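Local coordinates for protein TetR family transcriptional regulator (Streptomyces coelicolor, PDB 6SRN) that probably binds promoter DNA as a TetR-family transcriptional regulator of antibiotic production and binds a furan-carboxylic acid hormone in its ligand-binding domain, at residues A77-V81 and A138-L142; L151-Q156 and P170-A174. Residue numbers count along the deposited sequence, not the author numbering.

Interaction 1: A77-V81 and A138-L142; sequences AIAVV and AELPL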
# COMPACT_ATOMS: atom_id res chain seq x y z
N ALA A 77 -18.44 -2.95 -10.40
CA ALA A 77 -17.20 -2.67 -9.70
C ALA A 77 -17.21 -1.27 -9.02
O ALA A 77 -16.79 -1.12 -7.88
CB ALA A 77 -16.01 -2.85 -10.62
N ILE A 78 -17.68 -0.26 -9.75
CA ILE A 78 -17.82 1.06 -9.16
C ILE A 78 -18.70 0.99 -7.92
O ILE A 78 -18.37 1.58 -6.89
CB ILE A 78 -18.39 2.07 -10.18
CG1 ILE A 78 -17.35 2.31 -11.27
CG2 ILE A 78 -18.79 3.35 -9.48
CD1 ILE A 78 -17.90 3.08 -12.44
N ALA A 79 -19.86 0.33 -8.00
CA ALA A 79 -20.76 0.31 -6.85
C ALA A 79 -20.12 -0.35 -5.61
O ALA A 79 -20.34 0.08 -4.51
CB ALA A 79 -22.06 -0.38 -7.21
N VAL A 80 -19.38 -1.42 -5.82
CA VAL A 80 -18.68 -2.10 -4.74
C VAL A 80 -17.67 -1.15 -4.10
O VAL A 80 -17.65 -0.98 -2.89
CB VAL A 80 -17.96 -3.38 -5.25
CG1 VAL A 80 -17.01 -3.94 -4.19
CG2 VAL A 80 -19.01 -4.42 -5.64
N VAL A 81 -16.84 -0.51 -4.90
CA VAL A 81 -15.84 0.42 -4.32
C VAL A 81 -16.52 1.58 -3.60
O VAL A 81 -16.17 1.95 -2.48
CB VAL A 81 -14.87 0.92 -5.40
CG1 VAL A 81 -13.93 1.96 -4.83
CG2 VAL A 81 -14.08 -0.23 -5.95
N ALA A 138 -12.21 1.08 -15.78
CA ALA A 138 -13.48 1.59 -15.20
C ALA A 138 -13.18 2.88 -14.42
O ALA A 138 -12.12 2.97 -13.86
CB ALA A 138 -14.12 0.55 -14.28
N GLU A 139 -14.09 3.85 -14.38
CA GLU A 139 -13.80 5.07 -13.62
C GLU A 139 -14.10 4.81 -12.11
O GLU A 139 -15.17 5.12 -11.66
CB GLU A 139 -14.50 6.33 -14.14
CG GLU A 139 -13.46 7.43 -14.51
CD GLU A 139 -13.97 8.87 -14.54
OE1 GLU A 139 -15.18 9.07 -14.59
OE2 GLU A 139 -13.10 9.79 -14.47
N LEU A 140 -13.18 4.20 -11.34
CA LEU A 140 -13.43 3.98 -9.93
C LEU A 140 -13.15 5.25 -9.16
O LEU A 140 -12.37 6.10 -9.63
CB LEU A 140 -12.54 2.84 -9.40
CG LEU A 140 -12.57 1.48 -10.05
CD1 LEU A 140 -11.56 0.58 -9.35
CD2 LEU A 140 -13.93 0.79 -10.03
N PRO A 141 -13.78 5.44 -8.00
CA PRO A 141 -13.49 6.60 -7.13
C PRO A 141 -11.97 6.69 -6.82
O PRO A 141 -11.28 5.69 -6.67
CB PRO A 141 -14.33 6.36 -5.90
CG PRO A 141 -15.32 5.28 -6.22
CD PRO A 141 -14.71 4.49 -7.36
N LEU A 142 -11.48 7.92 -6.66
CA LEU A 142 -10.10 8.07 -6.21
C LEU A 142 -9.94 7.38 -4.86
O LEU A 142 -10.77 7.60 -3.95
CB LEU A 142 -9.74 9.55 -6.06
CG LEU A 142 -9.36 10.31 -7.35
CD1 LEU A 142 -9.24 11.78 -7.00
CD2 LEU A 142 -8.10 9.85 -8.04
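A helix can be held along its flank by an extended chain as well as by another helix, and residues 77-81 and 138-142 illustrate the case. The first segment is a regular turn of helix, with Val81 N hydrogen-bonded to Ala77 O at 3.0 Å; the second has no regular secondary structure and passes through an inverse gamma turn centred on Glu139, where the hydrogen bond from Leu140 N to Ala138 O is weak at 3.0 Å. The backbones come nearest at Ile78 and Leu140, whose CA atoms are 5.3 Å apart. No hydrogen bond crosses between the segments, so the contact rests on apolar side chains. Leu140 CD2 reaches the helix among three residues, 4.2 Å from Ala77 CB, 3.9 Å from Ile78 CG1 and 4.2 Å from Val81 CG2. The other branch of the same valine, Val81 CG1, lies 3.7 Å from Pro141 CD, so that valine touches two successive loop residues. Ile78 extends beyond Leu140, its CD1 coming to 3.5 Å from Glu139 O. The side chain of Val81 is about 7 Å from the bound furan ligand, and the backbone oxygen of Val81 accepts a hydrogen bond from ND1 of His84, a residue of the ligand pocket. Pro141 O is hydrogen-bonded to NE2 of Gln130, another pocket residue. Helix 73-86, which links the DNA-binding and ligand-binding regions in TetR-family proteins, thus packs here against the loop between helices 121-131 and 145-161, with helix 31-49 touching it through Tyr47 and Leu35.

Interaction 2: L151-Q156 and P170-A174; sequences LEVPLQ and PAAAA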
# COMPACT_ATOMS: atom_id res chain seq x y z
N LEU A 151 -11.37 11.63 8.40
CA LEU A 151 -10.61 11.68 9.66
C LEU A 151 -10.09 13.08 10.01
O LEU A 151 -9.83 13.42 11.15
CB LEU A 151 -9.40 10.73 9.60
CG LEU A 151 -9.74 9.23 9.47
CD1 LEU A 151 -8.47 8.41 9.56
CD2 LEU A 151 -10.75 8.79 10.51
N GLU A 152 -9.92 13.91 9.01
CA GLU A 152 -9.42 15.26 9.26
C GLU A 152 -10.29 16.04 10.26
O GLU A 152 -9.79 16.84 11.05
CB GLU A 152 -9.38 15.98 7.90
CG GLU A 152 -8.30 16.97 7.73
CD GLU A 152 -8.28 17.48 6.28
OE1 GLU A 152 -9.23 17.23 5.47
OE2 GLU A 152 -7.28 18.09 5.94
N VAL A 153 -11.61 15.85 10.19
CA VAL A 153 -12.56 16.56 11.02
C VAL A 153 -12.33 16.31 12.52
O VAL A 153 -12.07 17.28 13.28
CB VAL A 153 -14.01 16.27 10.63
CG1 VAL A 153 -15.00 16.95 11.58
CG2 VAL A 153 -14.26 16.74 9.21
N PRO A 154 -12.41 15.04 12.99
CA PRO A 154 -12.04 14.82 14.39
C PRO A 154 -10.63 15.19 14.75
O PRO A 154 -10.37 15.59 15.87
CB PRO A 154 -12.31 13.32 14.62
CG PRO A 154 -12.33 12.75 13.27
CD PRO A 154 -12.90 13.80 12.36
N LEU A 155 -9.68 15.09 13.82
CA LEU A 155 -8.35 15.49 14.10
C LEU A 155 -8.24 17.02 14.30
O LEU A 155 -7.45 17.46 15.13
CB LEU A 155 -7.41 15.03 12.99
CG LEU A 155 -7.13 13.52 13.03
CD1 LEU A 155 -6.47 13.10 11.72
CD2 LEU A 155 -6.29 13.10 14.21
N GLN A 156 -9.04 17.79 13.56
CA GLN A 156 -9.13 19.25 13.81
C GLN A 156 -9.67 19.53 15.18
O GLN A 156 -9.18 20.40 15.88
CB GLN A 156 -9.99 19.96 12.77
CG GLN A 156 -10.08 21.46 12.98
CD GLN A 156 -8.72 22.13 12.96
OE1 GLN A 156 -7.84 21.77 12.16
NE2 GLN A 156 -8.54 23.13 13.84
N PRO A 170 -3.39 18.70 11.67
CA PRO A 170 -4.46 17.71 11.46
C PRO A 170 -4.54 17.11 10.05
O PRO A 170 -4.79 15.89 9.94
CB PRO A 170 -5.75 18.47 11.79
CG PRO A 170 -5.30 19.53 12.67
CD PRO A 170 -3.91 19.92 12.33
N ALA A 171 -4.35 17.92 8.99
CA ALA A 171 -4.45 17.42 7.63
C ALA A 171 -3.30 16.44 7.38
O ALA A 171 -3.47 15.38 6.78
CB ALA A 171 -4.39 18.56 6.64
N ALA A 172 -2.13 16.78 7.90
CA ALA A 172 -0.99 15.90 7.75
C ALA A 172 -1.16 14.61 8.52
O ALA A 172 -0.80 13.56 8.01
CB ALA A 172 0.25 16.61 8.20
N ALA A 173 -1.70 14.68 9.71
CA ALA A 173 -1.99 13.50 10.52
C ALA A 173 -3.01 12.60 9.83
O ALA A 173 -2.85 11.38 9.86
CB ALA A 173 -2.46 13.90 11.89
N ALA A 174 -4.01 13.17 9.19
CA ALA A 174 -5.02 12.40 8.51
C ALA A 174 -4.34 11.68 7.35
O ALA A 174 -4.56 10.50 7.14
CB ALA A 174 -6.13 13.29 8.00
O HOH W 1 -5.90 15.89 5.11
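Helix 145-161 and helix 170-192 meet here as an obliquely crossing helix pair of the all-helical TetR ligand-binding domain; the axes of the two short segments approach to 8.5 Å with 135° between their directions. Pro170, in the first turn of its helix, sets its ring against Leu155, with Leu155 CB 4.0 Å from Pro170 CB. Leu155 also reaches across the same first turn to Ala173 and Ala174, where its CD1 lies 3.7 Å from Ala174 CB and 4.1 Å from Ala173 CB, while helix 102-119 packs on the same leucine through Leu103 and Val106. The methyl group of Ala174, its CB 4.2 Å from Glu152 CB, leaves room for the backbone of Glu152, whose CA is 5.3 Å from the CA of Ala174. At the edge, Gln156 OE1 rests 3.4 Å from Pro170 CG but is hydrogen-bonded to Arg159. Polar bridging is left to one water, which donates to Ala171 O at 3.0 Å and, weakly, to Glu152 OE2 at 2.7 Å.

Overall arrangement
Followed from the N terminus, the chain passes through the predicted helix-turn-helix before entering helix 73-86, where interaction 1 opens. It closes 57 residues later, after a largely helical excursion, when the loop 138-142 returns to that helix. Interaction 2 then opens on helix 145-161 and closes after a short connection at the start of helix 170-192. The two closures therefore follow one another in series, neither nesting nor crossing, with centres 25 Å apart and nearest atoms about 13 Å apart. Interaction 1 ties the helix after the DNA-binding motif to the ligand-binding domain, whereas interaction 2 joins two helices within that domain.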